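Local coordinates for protein catalase (Corynebacterium glutamicum, PDB 4B7H) that breaks down hydrogen peroxide to water and oxygen at a haem iron, carries bound NADPH and is inhibited by nitric oxide, at residues A[457-460]-A[461-465]; A[500-503]-A[504-508]; A[297-301]-A[302-306]. All blocks are in the same frame, centred on the assembly; numbering follows the deposited sequence.

Contact 1: residues A[457-460]-A[461-465]; sequences GILY and REVLD. With NDP (NADPH dihydro-nicotinamide-adenine-dinucleotide phosphate), chain H.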
loop_
_atom_site.group_PDB
_atom_site.type_symbol
_atom_site.label_atom_id
_atom_site.label_comp_id
_atom_site.label_asym_id
_atom_site.label_seq_id
_atom_site.Cartn_x
_atom_site.Cartn_y
_atom_site.Cartn_z
ATOM N N GLY A 457 -16.349 -36.111 24.162
ATOM C CA GLY A 457 -16.725 -37.441 24.626
ATOM C C GLY A 457 -18.214 -37.532 24.913
ATOM O O GLY A 457 -18.868 -38.507 24.544
ATOM N N ILE A 458 -18.745 -36.501 25.568
ATOM C CA ILE A 458 -20.177 -36.375 25.836
ATOM C C ILE A 458 -20.990 -36.295 24.538
ATOM O O ILE A 458 -22.036 -36.943 24.399
ATOM C CB ILE A 458 -20.469 -35.151 26.741
ATOM C CG1 ILE A 458 -19.970 -35.414 28.166
ATOM C CG2 ILE A 458 -21.954 -34.842 26.775
ATOM C CD1 ILE A 458 -20.028 -34.199 29.083
ATOM N N LEU A 459 -20.515 -35.499 23.584
ATOM C CA LEU A 459 -21.159 -35.426 22.276
ATOM C C LEU A 459 -21.254 -36.827 21.662
ATOM O O LEU A 459 -22.325 -37.249 21.223
ATOM C CB LEU A 459 -20.398 -34.472 21.347
ATOM C CG LEU A 459 -20.812 -34.358 19.870
ATOM C CD1 LEU A 459 -22.256 -33.888 19.717
ATOM C CD2 LEU A 459 -19.867 -33.417 19.120
ATOM N N TYR A 460 -20.141 -37.555 21.671
ATOM C CA TYR A 460 -20.109 -38.910 21.126
ATOM C C TYR A 460 -21.002 -39.896 21.886
ATOM O O TYR A 460 -21.757 -40.655 21.277
ATOM C CB TYR A 460 -18.665 -39.434 21.078
ATOM C CG TYR A 460 -18.531 -40.766 20.375
ATOM C CD1 TYR A 460 -18.537 -40.845 18.988
ATOM C CD2 TYR A 460 -18.413 -41.948 21.098
ATOM C CE1 TYR A 460 -18.420 -42.070 18.335
ATOM C CE2 TYR A 460 -18.293 -43.177 20.456
ATOM C CZ TYR A 460 -18.299 -43.229 19.079
ATOM O OH TYR A 460 -18.181 -44.442 18.442
ATOM N N ARG A 461 -20.919 -39.881 23.211
ATOM C CA ARG A 461 -21.585 -40.896 24.028
ATOM C C ARG A 461 -23.050 -40.607 24.335
ATOM O O ARG A 461 -23.827 -41.538 24.572
ATOM C CB ARG A 461 -20.825 -41.103 25.341
ATOM C CG ARG A 461 -19.472 -41.777 25.175
ATOM C CD ARG A 461 -18.813 -42.048 26.517
ATOM N NE ARG A 461 -18.343 -40.824 27.166
ATOM C CZ ARG A 461 -17.161 -40.256 26.933
ATOM N NH1 ARG A 461 -16.320 -40.792 26.055
ATOM N NH2 ARG A 461 -16.821 -39.147 27.577
ATOM N N GLU A 462 -23.432 -39.333 24.331
ATOM C CA GLU A 462 -24.763 -38.952 24.800
ATOM C C GLU A 462 -25.647 -38.247 23.771
ATOM O O GLU A 462 -26.861 -38.183 23.944
ATOM C CB GLU A 462 -24.643 -38.082 26.055
ATOM C CG GLU A 462 -23.904 -38.756 27.194
ATOM C CD GLU A 462 -23.780 -37.875 28.426
ATOM O OE1 GLU A 462 -24.667 -37.028 28.661
ATOM O OE2 GLU A 462 -22.790 -38.037 29.165
ATOM N N VAL A 463 -25.047 -37.710 22.714
ATOM C CA VAL A 463 -25.800 -36.903 21.753
ATOM C C VAL A 463 -25.931 -37.557 20.375
ATOM O O VAL A 463 -27.039 -37.693 19.845
ATOM C CB VAL A 463 -25.174 -35.507 21.571
ATOM C CG1 VAL A 463 -25.900 -34.731 20.471
ATOM C CG2 VAL A 463 -25.188 -34.734 22.885
ATOM N N LEU A 464 -24.804 -37.930 19.778
ATOM C CA LEU A 464 -24.822 -38.466 18.417
ATOM C C LEU A 464 -25.614 -39.766 18.313
ATOM O O LEU A 464 -25.564 -40.610 19.216
ATOM C CB LEU A 464 -23.400 -38.717 17.918
ATOM C CG LEU A 464 -22.477 -37.505 17.846
ATOM C CD1 LEU A 464 -21.150 -37.914 17.224
ATOM C CD2 LEU A 464 -23.114 -36.363 17.061
ATOM N N ASP A 465 -26.343 -39.932 17.212
ATOM C CA ASP A 465 -26.979 -41.220 16.949
ATOM C C ASP A 465 -25.960 -42.201 16.359
ATOM O O ASP A 465 -24.824 -41.822 16.068
ATOM C CB ASP A 465 -28.266 -41.089 16.102
ATOM C CG ASP A 465 -28.024 -40.571 14.686
ATOM O OD1 ASP A 465 -27.039 -40.976 14.046
ATOM O OD2 ASP A 465 -28.858 -39.780 14.189
HETATM P PA NDP H . -28.057 -31.075 24.515
HETATM O O1A NDP H . -28.656 -32.409 24.264
HETATM O O2A NDP H . -28.984 -30.149 25.224
HETATM O O5B NDP H . -27.629 -30.447 23.105
HETATM C C5B NDP H . -26.898 -31.213 22.178
HETATM C C4B NDP H . -26.611 -30.303 20.995
HETATM O O4B NDP H . -25.840 -31.014 20.038
HETATM C C3B NDP H . -27.906 -29.850 20.319
HETATM O O3B NDP H . -27.827 -28.471 20.005
HETATM C C2B NDP H . -27.936 -30.715 19.072
HETATM O O2B NDP H . -28.688 -30.198 17.991
HETATM C C1B NDP H . -26.447 -30.831 18.782
HETATM N N9A NDP H . -26.126 -31.861 17.774
HETATM C C8A NDP H . -26.944 -32.861 17.311
HETATM N N7A NDP H . -26.276 -33.570 16.373
HETATM C C5A NDP H . -25.040 -33.032 16.224
HETATM C C6A NDP H . -23.962 -33.365 15.406
HETATM N N6A NDP H . -24.145 -34.149 14.343
HETATM N N1A NDP H . -22.806 -32.624 15.489
HETATM C C2A NDP H . -22.718 -31.559 16.362
HETATM N N3A NDP H . -23.791 -31.232 17.168
HETATM C C4A NDP H . -24.935 -31.958 17.098
HETATM O O3 NDP H . -26.670 -31.291 25.323
HETATM P PN NDP H . -25.678 -30.109 25.804
HETATM O O1N NDP H . -26.216 -28.775 25.417
HETATM O O2N NDP H . -25.339 -30.406 27.217
HETATM O O5D NDP H . -24.347 -30.380 24.940
HETATM C C5D NDP H . -23.890 -31.703 24.733
HETATM C C4D NDP H . -22.857 -31.709 23.625
HETATM O O4D NDP H . -23.471 -31.273 22.430
HETATM C C3D NDP H . -21.726 -30.735 23.916
HETATM O O3D NDP H . -20.652 -31.374 24.591
HETATM C C2D NDP H . -21.352 -30.230 22.533
HETATM O O2D NDP H . -20.333 -31.031 22.002
HETATM C C1D NDP H . -22.595 -30.444 21.676
HETATM N N1N NDP H . -23.260 -29.165 21.342
HETATM C C2N NDP H . -23.485 -28.261 22.340
HETATM C C3N NDP H . -24.107 -27.044 22.110
HETATM C C7N NDP H . -24.290 -26.117 23.268
HETATM O O7N NDP H . -24.309 -24.741 23.024
HETATM N N7N NDP H . -24.405 -26.605 24.498
HETATM C C4N NDP H . -24.584 -26.630 20.734
HETATM C C5N NDP H . -24.289 -27.692 19.714
HETATM C C6N NDP H . -23.651 -28.886 20.056
HETATM P P2B NDP H . -30.228 -30.638 17.772
HETATM O O1X NDP H . -30.274 -32.150 17.698
HETATM O O2X NDP H . -31.037 -30.120 18.942
HETATM O O3X NDP H . -30.688 -30.002 16.473
HETATM O O HOH W 1 -24.555 -41.158 21.577
#

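Contact 2: residues A[500-503]-A[504-508]; sequences ENLG and ARVKE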
loop_
_atom_site.group_PDB
_atom_site.type_symbol
_atom_site.label_atom_id
_atom_site.label_comp_id
_atom_site.label_asym_id
_atom_site.label_seq_id
_atom_site.Cartn_x
_atom_site.Cartn_y
_atom_site.Cartn_z
ATOM N N GLU A 500 -12.919 -44.281 23.850
ATOM C CA GLU A 500 -12.173 -45.469 23.462
ATOM C C GLU A 500 -12.837 -46.231 22.318
ATOM O O GLU A 500 -12.151 -46.836 21.496
ATOM C CB GLU A 500 -11.958 -46.394 24.658
ATOM C CG GLU A 500 -10.906 -45.898 25.627
ATOM C CD GLU A 500 -10.624 -46.894 26.732
ATOM O OE1 GLU A 500 -11.584 -47.516 27.238
ATOM O OE2 GLU A 500 -9.438 -47.062 27.089
ATOM N N ASN A 501 -14.166 -46.208 22.258
ATOM C CA ASN A 501 -14.853 -46.897 21.170
ATOM C C ASN A 501 -14.714 -46.134 19.855
ATOM O O ASN A 501 -14.507 -46.729 18.801
ATOM C CB ASN A 501 -16.317 -47.156 21.528
ATOM C CG ASN A 501 -16.458 -48.087 22.700
ATOM O OD1 ASN A 501 -15.889 -49.179 22.709
ATOM N ND2 ASN A 501 -17.189 -47.649 23.717
ATOM N N LEU A 502 -14.804 -44.810 19.923
ATOM C CA LEU A 502 -14.541 -43.988 18.746
ATOM C C LEU A 502 -13.106 -44.205 18.257
ATOM O O LEU A 502 -12.866 -44.423 17.069
ATOM C CB LEU A 502 -14.768 -42.507 19.054
ATOM C CG LEU A 502 -14.378 -41.530 17.942
ATOM C CD1 LEU A 502 -15.152 -41.796 16.649
ATOM C CD2 LEU A 502 -14.619 -40.113 18.427
ATOM N N GLY A 503 -12.152 -44.162 19.183
ATOM C CA GLY A 503 -10.759 -44.351 18.824
ATOM C C GLY A 503 -10.501 -45.687 18.149
ATOM O O GLY A 503 -9.743 -45.773 17.179
ATOM N N ALA A 504 -11.130 -46.743 18.659
ATOM C CA ALA A 504 -10.917 -48.073 18.100
ATOM C C ALA A 504 -11.466 -48.124 16.679
ATOM O O ALA A 504 -10.852 -48.697 15.779
ATOM C CB ALA A 504 -11.576 -49.136 18.970
ATOM N N ARG A 505 -12.623 -47.504 16.469
ATOM C CA ARG A 505 -13.248 -47.539 15.153
ATOM C C ARG A 505 -12.455 -46.703 14.144
ATOM O O ARG A 505 -12.309 -47.093 12.985
ATOM C CB ARG A 505 -14.702 -47.074 15.240
ATOM C CG ARG A 505 -15.505 -47.268 13.958
ATOM C CD ARG A 505 -15.594 -48.735 13.563
ATOM N NE ARG A 505 -16.414 -48.918 12.367
ATOM C CZ ARG A 505 -16.216 -49.870 11.460
ATOM N NH1 ARG A 505 -15.225 -50.743 11.614
ATOM N NH2 ARG A 505 -17.010 -49.952 10.400
ATOM N N VAL A 506 -11.935 -45.562 14.596
ATOM C CA VAL A 506 -11.104 -44.715 13.749
ATOM C C VAL A 506 -9.878 -45.487 13.260
ATOM O O VAL A 506 -9.572 -45.485 12.065
ATOM C CB VAL A 506 -10.661 -43.438 14.492
ATOM C CG1 VAL A 506 -9.494 -42.757 13.770
ATOM C CG2 VAL A 506 -11.840 -42.465 14.640
ATOM N N LYS A 507 -9.189 -46.170 14.170
ATOM C CA LYS A 507 -7.993 -46.918 13.782
ATOM C C LYS A 507 -8.339 -48.071 12.837
ATOM O O LYS A 507 -7.635 -48.305 11.854
ATOM C CB LYS A 507 -7.228 -47.427 15.008
ATOM C CG LYS A 507 -5.950 -48.182 14.660
ATOM C CD LYS A 507 -5.117 -48.505 15.901
ATOM C CE LYS A 507 -3.842 -49.242 15.517
ATOM N NZ LYS A 507 -2.939 -49.497 16.678
ATOM N N GLU A 508 -9.424 -48.783 13.135
ATOM C CA GLU A 508 -9.914 -49.851 12.265
ATOM C C GLU A 508 -10.119 -49.371 10.833
ATOM O O GLU A 508 -9.631 -49.977 9.875
ATOM C CB GLU A 508 -11.270 -50.343 12.759
ATOM C CG GLU A 508 -11.235 -51.412 13.803
ATOM C CD GLU A 508 -12.511 -52.220 13.780
ATOM O OE1 GLU A 508 -13.597 -51.599 13.797
ATOM O OE2 GLU A 508 -12.428 -53.467 13.712
#

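Contact 3: residues A[297-301]-A[302-306]; sequences WSQKD and YPLIP. With NDP (NADPH dihydro-nicotinamide-adenine-dinucleotide phosphate), chain H.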
loop_
_atom_site.group_PDB
_atom_site.type_symbol
_atom_site.label_atom_id
_atom_site.label_comp_id
_atom_site.label_asym_id
_atom_site.label_seq_id
_atom_site.Cartn_x
_atom_site.Cartn_y
_atom_site.Cartn_z
ATOM N N TRP A 297 -21.676 -24.207 27.134
ATOM C CA TRP A 297 -22.563 -24.268 28.293
ATOM C C TRP A 297 -23.659 -25.261 27.961
ATOM O O TRP A 297 -24.341 -25.120 26.941
ATOM C CB TRP A 297 -23.240 -22.927 28.549
ATOM C CG TRP A 297 -22.366 -21.765 28.929
ATOM C CD1 TRP A 297 -21.034 -21.777 29.245
ATOM C CD2 TRP A 297 -22.791 -20.398 29.030
ATOM N NE1 TRP A 297 -20.606 -20.491 29.532
ATOM C CE2 TRP A 297 -21.670 -19.634 29.412
ATOM C CE3 TRP A 297 -24.018 -19.750 28.828
ATOM C CZ2 TRP A 297 -21.739 -18.250 29.594
ATOM C CZ3 TRP A 297 -24.083 -18.372 29.007
ATOM C CH2 TRP A 297 -22.950 -17.640 29.383
ATOM N N SER A 298 -23.853 -26.262 28.813
ATOM C CA SER A 298 -24.908 -27.231 28.553
ATOM C C SER A 298 -26.282 -26.566 28.481
ATOM O O SER A 298 -26.623 -25.724 29.323
ATOM C CB SER A 298 -24.917 -28.323 29.615
ATOM O OG SER A 298 -26.032 -29.176 29.413
ATOM N N GLN A 299 -27.062 -26.943 27.471
ATOM C CA GLN A 299 -28.411 -26.416 27.302
ATOM C C GLN A 299 -29.377 -27.010 28.321
ATOM O O GLN A 299 -30.512 -26.549 28.456
ATOM C CB GLN A 299 -28.891 -26.628 25.864
ATOM C CG GLN A 299 -28.066 -25.795 24.882
ATOM C CD GLN A 299 -28.121 -26.294 23.457
ATOM O OE1 GLN A 299 -27.557 -27.341 23.121
ATOM N NE2 GLN A 299 -28.776 -25.531 22.602
ATOM N N LYS A 300 -28.917 -28.023 29.051
ATOM C CA LYS A 300 -29.687 -28.545 30.176
ATOM C C LYS A 300 -29.537 -27.625 31.383
ATOM O O LYS A 300 -30.433 -27.535 32.217
ATOM C CB LYS A 300 -29.236 -29.960 30.534
ATOM C CG LYS A 300 -29.199 -30.903 29.348
ATOM C CD LYS A 300 -28.985 -32.338 29.791
ATOM C CE LYS A 300 -28.390 -33.183 28.674
ATOM N NZ LYS A 300 -28.454 -34.642 28.988
ATOM N N ASP A 301 -28.397 -26.947 31.473
ATOM C CA ASP A 301 -28.157 -26.006 32.556
ATOM C C ASP A 301 -28.672 -24.616 32.191
ATOM O O ASP A 301 -29.217 -23.906 33.037
ATOM C CB ASP A 301 -26.663 -25.949 32.889
ATOM C CG ASP A 301 -26.110 -27.291 33.351
ATOM O OD1 ASP A 301 -26.803 -28.000 34.118
ATOM O OD2 ASP A 301 -24.973 -27.635 32.948
ATOM N N TYR A 302 -28.498 -24.242 30.925
ATOM C CA TYR A 302 -28.874 -22.921 30.434
ATOM C C TYR A 302 -29.621 -23.072 29.117
ATOM O O TYR A 302 -29.010 -23.070 28.046
ATOM C CB TYR A 302 -27.629 -22.029 30.298
ATOM C CG TYR A 302 -26.990 -21.821 31.646
ATOM C CD1 TYR A 302 -27.529 -20.910 32.548
ATOM C CD2 TYR A 302 -25.892 -22.574 32.045
ATOM C CE1 TYR A 302 -26.977 -20.735 33.804
ATOM C CE2 TYR A 302 -25.336 -22.409 33.304
ATOM C CZ TYR A 302 -25.883 -21.485 34.175
ATOM O OH TYR A 302 -25.334 -21.321 35.428
ATOM N N PRO A 303 -30.952 -23.247 29.194
ATOM C CA PRO A 303 -31.746 -23.453 27.976
ATOM C C PRO A 303 -31.748 -22.218 27.085
ATOM O O PRO A 303 -31.417 -21.129 27.539
ATOM C CB PRO A 303 -33.163 -23.705 28.513
ATOM C CG PRO A 303 -32.974 -24.119 29.934
ATOM C CD PRO A 303 -31.772 -23.363 30.414
ATOM N N LEU A 304 -32.125 -22.384 25.825
ATOM C CA LEU A 304 -32.198 -21.247 24.922
ATOM C C LEU A 304 -33.407 -20.373 25.249
ATOM O O LEU A 304 -34.519 -20.879 25.439
ATOM C CB LEU A 304 -32.233 -21.716 23.469
ATOM C CG LEU A 304 -31.066 -22.623 23.051
ATOM C CD1 LEU A 304 -31.142 -22.942 21.562
ATOM C CD2 LEU A 304 -29.694 -22.037 23.427
ATOM N N ILE A 305 -33.168 -19.067 25.341
ATOM C CA ILE A 305 -34.209 -18.075 25.608
ATOM C C ILE A 305 -34.435 -17.267 24.330
ATOM O O ILE A 305 -33.490 -16.723 23.769
ATOM C CB ILE A 305 -33.798 -17.110 26.751
ATOM C CG1 ILE A 305 -33.873 -17.794 28.114
ATOM C CG2 ILE A 305 -34.723 -15.913 26.805
ATOM C CD1 ILE A 305 -32.714 -18.630 28.452
ATOM N N PRO A 306 -35.688 -17.185 23.855
ATOM C CA PRO A 306 -35.942 -16.528 22.564
ATOM C C PRO A 306 -35.822 -15.006 22.614
ATOM O O PRO A 306 -36.141 -14.392 23.631
ATOM C CB PRO A 306 -37.385 -16.929 22.252
ATOM C CG PRO A 306 -38.010 -17.126 23.603
ATOM C CD PRO A 306 -36.916 -17.762 24.429
HETATM P PA NDP H . -28.057 -31.075 24.515
HETATM O O1A NDP H . -28.656 -32.409 24.264
HETATM O O2A NDP H . -28.984 -30.149 25.224
HETATM O O5B NDP H . -27.629 -30.447 23.105
HETATM C C5B NDP H . -26.898 -31.213 22.178
HETATM C C4B NDP H . -26.611 -30.303 20.995
HETATM O O4B NDP H . -25.840 -31.014 20.038
HETATM C C3B NDP H . -27.906 -29.850 20.319
HETATM O O3B NDP H . -27.827 -28.471 20.005
HETATM C C2B NDP H . -27.936 -30.715 19.072
HETATM O O2B NDP H . -28.688 -30.198 17.991
HETATM C C1B NDP H . -26.447 -30.831 18.782
HETATM N N9A NDP H . -26.126 -31.861 17.774
HETATM C C8A NDP H . -26.944 -32.861 17.311
HETATM N N7A NDP H . -26.276 -33.570 16.373
HETATM C C5A NDP H . -25.040 -33.032 16.224
HETATM C C6A NDP H . -23.962 -33.365 15.406
HETATM N N6A NDP H . -24.145 -34.149 14.343
HETATM N N1A NDP H . -22.806 -32.624 15.489
HETATM C C2A NDP H . -22.718 -31.559 16.362
HETATM N N3A NDP H . -23.791 -31.232 17.168
HETATM C C4A NDP H . -24.935 -31.958 17.098
HETATM O O3 NDP H . -26.670 -31.291 25.323
HETATM P PN NDP H . -25.678 -30.109 25.804
HETATM O O1N NDP H . -26.216 -28.775 25.417
HETATM O O2N NDP H . -25.339 -30.406 27.217
HETATM O O5D NDP H . -24.347 -30.380 24.940
HETATM C C5D NDP H . -23.890 -31.703 24.733
HETATM C C4D NDP H . -22.857 -31.709 23.625
HETATM O O4D NDP H . -23.471 -31.273 22.430
HETATM C C3D NDP H . -21.726 -30.735 23.916
HETATM O O3D NDP H . -20.652 -31.374 24.591
HETATM C C2D NDP H . -21.352 -30.230 22.533
HETATM O O2D NDP H . -20.333 -31.031 22.002
HETATM C C1D NDP H . -22.595 -30.444 21.676
HETATM N N1N NDP H . -23.260 -29.165 21.342
HETATM C C2N NDP H . -23.485 -28.261 22.340
HETATM C C3N NDP H . -24.107 -27.044 22.110
HETATM C C7N NDP H . -24.290 -26.117 23.268
HETATM O O7N NDP H . -24.309 -24.741 23.024
HETATM N N7N NDP H . -24.405 -26.605 24.498
HETATM C C4N NDP H . -24.584 -26.630 20.734
HETATM C C5N NDP H . -24.289 -27.692 19.714
HETATM C C6N NDP H . -23.651 -28.886 20.056
HETATM P P2B NDP H . -30.228 -30.638 17.772
HETATM O O1X NDP H . -30.274 -32.150 17.698
HETATM O O2X NDP H . -31.037 -30.120 18.942
HETATM O O3X NDP H . -30.688 -30.002 16.473
#

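Contact 1: residues A[457-460]-A[461-465]
The guanidinium of Arg461 lies flat over the carbonyl of Gly457, with Gly457 O 3.4 Å above the plane and over its centre; Gly457 CA and Ile458 N lie over one face as well. A bend at chi3 (-71°) folds the chain back over this turn, and NH1 reaches Asp499 in a salt bridge and the carbonyl of Val498. The Tyr460 ring meets Leu464 CD1 obliquely, and Lys469 makes a cation-pi contact with it.

Gly457 O and Ile458 O take the usual helical bonds from Arg461 N and Glu462 N, but Leu459 O is gripped twice. Leu464 N comes nearly end-on to it at 2.9 Å (N-H...O 167°), whereas Val463 N approaches from above the carbonyl plane at 3.1 Å. The Leu464 bond, five residues along, makes a wider pi-type turn near the end of helix 454-463, and a water donating to both Tyr460 O and Leu464 O bridges it.

Leu459 CD1 touches Leu464 CD2 at 3.7 Å and Val463 CG1 at 3.8 Å. The three side chains line the NADPH pocket, where Leu464 CD2 lies 3.5 Å from adenine C6A and Val463 CG1 nears ribose O4B. Tyr460 and Leu464 also pack on Leu472 of helix 466-479, while Ile458 touches Trp288 in a loop.

Contact 2: residues A[500-503]-A[504-508]
Leu502 overlaps Val506 one turn further along the helix, its CD1 resting 3.9 Å from Val506 CG2 as the two branched side chains cross at a slant. Leu502 CG stands anti to its own nitrogen (chi1 174°), which carries the isobutyl group toward the next turn. Val506 CG2, beside the backbone nitrogen of Val506, also lies against the carbonyl, 3.3 Å from Leu502 O. That same oxygen accepts from Val506 N at 2.9 Å with an N-H...O angle of 163°, so backbone bond and apolar contact join the same two residues.

The neighbouring bonds, Ala504 N to Glu500 O, Arg505 N to Asn501 O and Lys507 N to Gly503 O, have the i to i+4 spacing of a regular alpha-helix. This is the opening of helix 500-514, the last helix of the chain, and Asp499 just before it accepts from Leu502 N through OD1. The buried side is apolar: Leu502 packs on Leu472 and Ala473 of helix 466-479, Val506 on Ile476 of that helix, and both touch Trp495 of helix 487-498. Gly503 is also buried.

On the polar side, Arg505 bends at chi2 (61°) and presents NH1 to Glu508 OE1 in a salt bridge of 2.9 Å. The carboxylate carbon lies at the edge of the guanidinium, in its plane, while NH1 meets OE1 from above the carboxylate plane. Through NH2 the same arginine forms a second salt bridge, to Glu470 of helix 466-479. With a carboxylate on each of two nitrogens, the guanidinium would be expected to stay charged. Lys507 extends fully and touches Tyr492 of helix 487-498.

Contact 3: residues A[297-301]-A[302-306]
Tyr302 meets the preceding turn through both backbone and ring: its N gives a hydrogen bond to Ser298 O at 2.9 Å, in the carbonyl plane, closing a five-residue turn (an alpha-turn, i+4 to i). With CG anti to the carbonyl carbon (chi1 -63°), the ring lies beside Asp301, whose carbonyl oxygen sits over one face. The ring also lies obliquely against the six-membered ring of Trp297, centroids 5.8 Å apart and planes at 54°. Its hydroxyl bonds to Asp282, while Tyr302 O receives a CA-H...O contact from Gln299 CA at 3.5 Å.

Pro303 has no N-H to offer Gln299 O; instead its CA lies 3.4 Å from that oxygen in a bent CA-H...O contact. This turn leads from the loop into strand 305-314 of the catalase beta-barrel and carries part of the NADPH site. Ser298 OG, in an ST turn, accepts from Lys300 N at 3.1 Å and donates to phosphate oxygen O2N at 2.6 Å. Gln299 N points almost straight at O1N (2.9 Å, 173°), and Trp297 O takes the nicotinamide N7N, so side chain and backbone together hold the pyrophosphate and the carboxamide.

Leu304 sets its branched end against the Gln299 side chain and reaches His229 and Lys231 of strand 223-232. At Ile305 the chain pairs with Val275 of strand 270-279.

Overall arrangement
Contacts 1 and 3 meet the same NADPH from different parts of the chain, their centres about 17 Å apart: 457-465 offers mainly apolar side chains to the adenine and ribose, whereas 297-306 offers hydrogen bonds to the pyrophosphate and nicotinamide. Contact 2 lies outside the pocket, yet Tyr460 CZ packs 3.6 Å from Leu502 CB, tying it to contact 1. Both helical contacts lean on Leu472 of helix 466-479 in the C-terminal helical region, while contact 3 lies in the loop that leads into a barrel strand. All three are partly buried. Contact 2 is a regular helix with a charged outer side, contact 1 a helix end widened by a pi-type turn, and contact 3 a turn before a strand.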